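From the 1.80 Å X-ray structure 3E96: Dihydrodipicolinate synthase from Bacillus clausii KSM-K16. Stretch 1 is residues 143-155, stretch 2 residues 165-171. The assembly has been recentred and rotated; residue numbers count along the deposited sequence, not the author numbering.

Stretch 1 (143-155) YFKDPEISDRVLV
Stretch 2, residues 165-171: GVKYAIN

Stretch 1 ends a strand at Tyr143 and Phe144, runs through a loop, and enters a helix that includes Arg152 to Val155. Stretch 2 is strand from Gly165 to Tyr168, then loop. The two strands run parallel. Tyr143 pairs with Lys167 (CA to CA 4.8 Å) and Phe144 with Tyr168 (CA to CA 5.1 Å). Phe144 makes both backbone bonds: Phe144 N donates to Lys167 O at 3.1 Å, and Ala169 N donates to Phe144 O at 2.7 Å.

Ile170 has the most surface covered, 81 Å². It has phi/psi -107/116 and chi1 m, chi2 t. Its CA-to-CB bond points sideways, but its end comes nearer to stretch 1. Ile170 CD1 lies 3.6 Å from Asp146 O, 3.8 Å from Pro147 CA and 3.9 Å from Phe144 CD2. A long, branched apolar chain suits this buried place. Asp146 to Ile149 form a type I turn, with Ile149 N bonded to Asp146 O at 3.0 Å. Asp146 OD1 accepts from Glu148 N at 2.9 Å.

Phe144 (phi/psi -105/107, chi1 t, chi2 75°) is buried on the same sheet face as Tyr168. Their rings are near parallel, at 28°, but slid apart, with centroids 6.0 Å apart. Tyr168 (chi1 t, chi2 80°) suits a mixed setting. Leu154 CD1 packs at its ring edge, 3.7 Å from Tyr168 CE1, while Tyr168 OH donates to Asp151 OD1 at 2.7 Å. Leu154 (m, t) also places CD2 4.0 Å from Val166 CG1. Ser150 OG caps the helical turn by accepting from Arg152 N at 2.9 Å.

On the other face, Tyr143 (chi1 t, chi2 81°) covers small Ala169, with Tyr143 CE2 3.5 Å from Ala169 CB. Tyr143 CD1 meets Lys167 CB at 3.5 Å, while the extended Lys167 chain (m, t, t, t) leads away.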

# COMPACT_ATOMS: atom_id res chain seq x y z
N TYR B 143 -12.27 -3.70 5.14
CA TYR B 143 -11.62 -2.65 5.92
C TYR B 143 -11.69 -1.42 5.02
O TYR B 143 -10.99 -1.32 4.02
CB TYR B 143 -10.16 -3.00 6.22
CG TYR B 143 -9.59 -2.20 7.37
CD1 TYR B 143 -9.84 -2.56 8.69
CD2 TYR B 143 -8.84 -1.05 7.13
CE1 TYR B 143 -9.35 -1.80 9.76
CE2 TYR B 143 -8.34 -0.28 8.19
CZ TYR B 143 -8.60 -0.66 9.50
OH TYR B 143 -8.12 0.10 10.54
N PHE B 144 -12.55 -0.48 5.40
CA PHE B 144 -12.81 0.74 4.63
C PHE B 144 -12.12 1.92 5.31
O PHE B 144 -12.58 2.39 6.35
CB PHE B 144 -14.33 0.95 4.60
CG PHE B 144 -14.82 1.80 3.47
CD1 PHE B 144 -14.87 1.31 2.18
CD2 PHE B 144 -15.25 3.10 3.72
CE1 PHE B 144 -15.35 2.09 1.13
CE2 PHE B 144 -15.74 3.90 2.68
CZ PHE B 144 -15.79 3.39 1.38
N LYS B 145 -11.04 2.42 4.71
CA LYS B 145 -10.29 3.51 5.34
C LYS B 145 -9.85 4.70 4.49
O LYS B 145 -9.17 5.58 5.01
CB LYS B 145 -9.05 2.93 6.02
CG LYS B 145 -7.98 2.45 5.05
CD LYS B 145 -6.72 2.09 5.82
CE LYS B 145 -5.55 1.81 4.89
NZ LYS B 145 -4.30 1.59 5.68
N ASP B 146 -10.23 4.74 3.22
CA ASP B 146 -9.84 5.86 2.36
C ASP B 146 -10.96 6.91 2.27
O ASP B 146 -11.99 6.68 1.65
CB ASP B 146 -9.50 5.35 0.95
CG ASP B 146 -8.91 6.43 0.07
OD1 ASP B 146 -8.96 7.61 0.47
OD2 ASP B 146 -8.40 6.10 -1.02
N PRO B 147 -10.75 8.09 2.88
CA PRO B 147 -11.77 9.14 2.83
C PRO B 147 -12.11 9.62 1.43
O PRO B 147 -13.18 10.19 1.21
CB PRO B 147 -11.16 10.26 3.68
CG PRO B 147 -9.69 10.09 3.43
CD PRO B 147 -9.51 8.58 3.52
N GLU B 148 -11.21 9.38 0.49
CA GLU B 148 -11.42 9.80 -0.90
C GLU B 148 -12.42 8.92 -1.63
O GLU B 148 -12.85 9.25 -2.73
CB GLU B 148 -10.09 9.80 -1.65
CG GLU B 148 -9.10 10.85 -1.18
CD GLU B 148 -9.60 12.26 -1.43
OE1 GLU B 148 -9.93 12.58 -2.59
OE2 GLU B 148 -9.67 13.05 -0.46
N ILE B 149 -12.77 7.79 -1.02
CA ILE B 149 -13.72 6.86 -1.62
C ILE B 149 -15.08 7.00 -0.95
O ILE B 149 -15.21 6.87 0.26
CB ILE B 149 -13.22 5.40 -1.50
CG1 ILE B 149 -11.89 5.23 -2.24
CG2 ILE B 149 -14.27 4.44 -2.07
CD1 ILE B 149 -11.96 5.50 -3.74
N SER B 150 -16.10 7.27 -1.76
CA SER B 150 -17.47 7.45 -1.27
C SER B 150 -18.03 6.29 -0.47
O SER B 150 -17.80 5.12 -0.78
CB SER B 150 -18.41 7.73 -2.44
OG SER B 150 -19.75 7.75 -2.00
N ASP B 151 -18.81 6.63 0.57
CA ASP B 151 -19.44 5.61 1.40
C ASP B 151 -20.48 4.85 0.57
O ASP B 151 -20.96 3.80 0.98
CB ASP B 151 -20.13 6.25 2.61
CG ASP B 151 -19.14 6.85 3.58
OD1 ASP B 151 -18.10 6.21 3.82
OD2 ASP B 151 -19.41 7.95 4.11
N ARG B 152 -20.82 5.40 -0.59
CA ARG B 152 -21.78 4.75 -1.48
C ARG B 152 -21.30 3.33 -1.79
O ARG B 152 -22.11 2.43 -2.04
CB ARG B 152 -21.93 5.56 -2.77
CG ARG B 152 -22.87 4.92 -3.79
CD ARG B 152 -24.28 4.79 -3.25
NE ARG B 152 -25.17 4.14 -4.21
CZ ARG B 152 -26.47 3.96 -4.03
NH1 ARG B 152 -27.05 4.38 -2.91
NH2 ARG B 152 -27.20 3.36 -4.96
N VAL B 153 -19.99 3.14 -1.79
CA VAL B 153 -19.41 1.83 -2.05
C VAL B 153 -19.94 0.80 -1.05
O VAL B 153 -20.25 -0.33 -1.42
CB VAL B 153 -17.86 1.86 -1.94
CG1 VAL B 153 -17.30 0.45 -2.02
CG2 VAL B 153 -17.28 2.73 -3.04
N LEU B 154 -20.05 1.20 0.21
CA LEU B 154 -20.55 0.30 1.25
C LEU B 154 -22.04 0.05 1.07
O LEU B 154 -22.52 -1.07 1.27
CB LEU B 154 -20.28 0.89 2.64
CG LEU B 154 -18.81 1.05 3.03
CD1 LEU B 154 -18.71 1.70 4.41
CD2 LEU B 154 -18.14 -0.32 3.04
N VAL B 155 -22.78 1.09 0.71
CA VAL B 155 -24.21 0.96 0.49
C VAL B 155 -24.46 -0.05 -0.63
O VAL B 155 -25.37 -0.87 -0.55
CB VAL B 155 -24.85 2.31 0.10
CG1 VAL B 155 -26.34 2.13 -0.18
CG2 VAL B 155 -24.64 3.32 1.21
N GLY B 165 -19.75 -7.83 7.67
CA GLY B 165 -19.34 -6.71 8.49
C GLY B 165 -18.42 -5.73 7.80
O GLY B 165 -17.82 -6.03 6.77
N VAL B 166 -18.32 -4.55 8.38
CA VAL B 166 -17.47 -3.51 7.84
C VAL B 166 -16.65 -2.91 8.97
O VAL B 166 -17.20 -2.49 9.99
CB VAL B 166 -18.29 -2.37 7.20
CG1 VAL B 166 -17.37 -1.22 6.81
CG2 VAL B 166 -19.05 -2.88 5.98
N LYS B 167 -15.33 -2.89 8.80
CA LYS B 167 -14.47 -2.27 9.79
C LYS B 167 -14.29 -0.88 9.21
O LYS B 167 -13.46 -0.68 8.31
CB LYS B 167 -13.14 -3.01 9.91
CG LYS B 167 -13.27 -4.33 10.66
CD LYS B 167 -11.94 -5.02 10.87
CE LYS B 167 -12.09 -6.24 11.77
NZ LYS B 167 -10.78 -6.91 12.01
N TYR B 168 -15.11 0.06 9.67
CA TYR B 168 -15.06 1.43 9.18
C TYR B 168 -13.87 2.11 9.84
O TYR B 168 -13.82 2.23 11.06
CB TYR B 168 -16.36 2.15 9.55
CG TYR B 168 -16.61 3.37 8.69
CD1 TYR B 168 -17.13 3.24 7.40
CD2 TYR B 168 -16.29 4.64 9.15
CE1 TYR B 168 -17.34 4.35 6.59
CE2 TYR B 168 -16.49 5.76 8.36
CZ TYR B 168 -17.01 5.62 7.08
OH TYR B 168 -17.20 6.74 6.30
N ALA B 169 -12.93 2.57 9.03
CA ALA B 169 -11.71 3.17 9.55
C ALA B 169 -11.44 4.61 9.13
O ALA B 169 -10.29 5.04 9.06
CB ALA B 169 -10.52 2.28 9.21
N ILE B 170 -12.51 5.34 8.82
CA ILE B 170 -12.39 6.75 8.46
C ILE B 170 -12.95 7.44 9.69
O ILE B 170 -14.12 7.27 10.04
CB ILE B 170 -13.26 7.09 7.23
CG1 ILE B 170 -12.82 6.25 6.03
CG2 ILE B 170 -13.15 8.58 6.92
CD1 ILE B 170 -13.67 6.46 4.79
N ASN B 171 -12.10 8.21 10.37
CA ASN B 171 -12.54 8.89 11.59
C ASN B 171 -13.33 10.15 11.33
O ASN B 171 -12.97 11.24 11.77
CB ASN B 171 -11.33 9.17 12.49
CG ASN B 171 -10.71 7.89 13.03
OD1 ASN B 171 -11.43 6.93 13.36
ND2 ASN B 171 -9.39 7.86 13.12